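Local coordinates for protein 2,3-dimethylmalate lyase (Aspergillus niger, PDB 3FA4) that is a lyase of the phosphoenolpyruvate phosphomutase family, with a TIM-barrel fold, and carries a magnesium ion, at residues B[5-9]-B[79-84]. Sequence-based numbering, arbitrary orientation.
Sequences AATSL and PSTPVI
Ala5 and Pro82 bring the two backbones closest, with CA atoms 4.9 Å apart, where helix 5-13 meets the loop that runs into barrel strand 83-86. The methyl of Ala5 points into the bend of 79-82, its CB 3.3 Å from Pro79 O and 3.7 Å from Pro82 N, so it rests mainly on backbone. Its counterpart, the Pro82 ring, lies against the helix with CG 4.0 Å from Ala5 O. That carbonyl already accepts Leu9 N, and Ser8 OG adds a weak bond to it. One turn on, Leu9 sends CG anti to its backbone N (chi1 -167°) and splits its two methyls: CD1 sits 4.3 Å from Pro82 CB, while CD2 approaches Ile84 CG1 at 4.4 Å. Leu9 also touches Ala110 and Ala111, so the helix covers the N-terminal end of the barrel where strands 83-86 and 111-114 begin; the magnesium ligands Asp86 and Asp88 follow at the other end of strand 83-86. A water accepts from Ala5 N at 3.1 Å and lies within hydrogen-bonding distance of Pro79 O, to which it can donate. With no direct polar bond between the segments, the helix is held here by shape and van der Waals packing, helped by that bridging water.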
loop_
_atom_site.group_PDB
_atom_site.type_symbol
_atom_site.label_atom_id
_atom_site.label_comp_id
_atom_site.label_asym_id
_atom_site.label_seq_id
_atom_site.Cartn_x
_atom_site.Cartn_y
_atom_site.Cartn_z
ATOM N N ALA B 5 -10.585 21.222 1.276
ATOM C CA ALA B 5 -11.317 21.725 0.127
ATOM C C ALA B 5 -12.774 21.199 0.041
ATOM O O ALA B 5 -13.526 21.678 -0.812
ATOM C CB ALA B 5 -10.550 21.591 -1.164
ATOM N N ALA B 6 -13.181 20.313 0.970
ATOM C CA ALA B 6 -14.602 19.889 1.161
ATOM C C ALA B 6 -15.541 21.041 1.514
ATOM O O ALA B 6 -16.645 21.212 0.940
ATOM C CB ALA B 6 -14.683 18.779 2.277
ATOM N N THR B 7 -15.071 21.793 2.510
ATOM C CA THR B 7 -15.700 22.980 3.070
ATOM C C THR B 7 -15.843 24.118 2.062
ATOM O O THR B 7 -16.846 24.824 2.060
ATOM C CB THR B 7 -14.917 23.494 4.312
ATOM O OG1 THR B 7 -14.877 22.463 5.321
ATOM C CG2 THR B 7 -15.584 24.726 4.885
ATOM N N SER B 8 -14.865 24.332 1.204
ATOM C CA SER B 8 -15.051 25.434 0.262
ATOM C C SER B 8 -15.968 24.964 -0.922
ATOM O O SER B 8 -16.801 25.705 -1.386
ATOM C CB SER B 8 -13.696 26.034 -0.121
ATOM O OG SER B 8 -12.907 25.114 -0.823
ATOM N N LEU B 9 -15.856 23.711 -1.353
ATOM C CA LEU B 9 -16.850 23.085 -2.275
ATOM C C LEU B 9 -18.267 23.190 -1.740
ATOM O O LEU B 9 -19.168 23.659 -2.438
ATOM C CB LEU B 9 -16.540 21.612 -2.587
ATOM C CG LEU B 9 -17.342 21.022 -3.756
ATOM C CD1 LEU B 9 -17.207 21.839 -5.058
ATOM C CD2 LEU B 9 -17.012 19.490 -4.027
ATOM N N PRO B 79 -3.922 21.488 -2.192
ATOM C CA PRO B 79 -4.994 21.205 -1.183
ATOM C C PRO B 79 -6.241 22.168 -1.128
ATOM O O PRO B 79 -7.272 21.836 -0.533
ATOM C CB PRO B 79 -4.245 21.196 0.177
ATOM C CG PRO B 79 -2.762 21.278 -0.140
ATOM C CD PRO B 79 -2.579 21.677 -1.569
ATOM N N SER B 80 -6.162 23.348 -1.739
ATOM C CA SER B 80 -7.269 24.267 -1.635
ATOM C C SER B 80 -8.110 24.141 -2.867
ATOM O O SER B 80 -9.165 24.789 -2.960
ATOM C CB SER B 80 -6.782 25.689 -1.490
ATOM O OG SER B 80 -5.992 26.051 -2.618
ATOM N N THR B 81 -7.656 23.326 -3.837
ATOM C CA THR B 81 -8.494 23.033 -5.005
ATOM C C THR B 81 -9.341 21.759 -4.768
ATOM O O THR B 81 -8.744 20.673 -4.560
ATOM C CB THR B 81 -7.662 22.785 -6.245
ATOM O OG1 THR B 81 -6.909 23.938 -6.545
ATOM C CG2 THR B 81 -8.557 22.444 -7.459
ATOM N N PRO B 82 -10.712 21.879 -4.837
ATOM C CA PRO B 82 -11.608 20.731 -4.636
ATOM C C PRO B 82 -11.333 19.584 -5.615
ATOM O O PRO B 82 -11.268 19.843 -6.817
ATOM C CB PRO B 82 -12.990 21.300 -4.935
ATOM C CG PRO B 82 -12.880 22.784 -4.603
ATOM C CD PRO B 82 -11.473 23.127 -5.101
ATOM N N VAL B 83 -11.186 18.374 -5.104
ATOM C CA VAL B 83 -11.168 17.154 -5.888
ATOM C C VAL B 83 -12.428 16.329 -5.681
ATOM O O VAL B 83 -12.782 15.985 -4.577
ATOM C CB VAL B 83 -9.921 16.309 -5.583
ATOM C CG1 VAL B 83 -9.880 14.990 -6.357
ATOM C CG2 VAL B 83 -8.669 17.111 -5.776
ATOM N N ILE B 84 -13.099 16.036 -6.771
ATOM C CA ILE B 84 -14.293 15.131 -6.775
ATOM C C ILE B 84 -13.788 13.795 -7.205
ATOM O O ILE B 84 -13.257 13.734 -8.253
ATOM C CB ILE B 84 -15.392 15.606 -7.780
ATOM C CG1 ILE B 84 -15.751 17.067 -7.449
ATOM C CG2 ILE B 84 -16.630 14.685 -7.705
ATOM C CD1 ILE B 84 -16.450 17.792 -8.501
HETATM O O HOH W 1 -8.139 19.373 0.564
#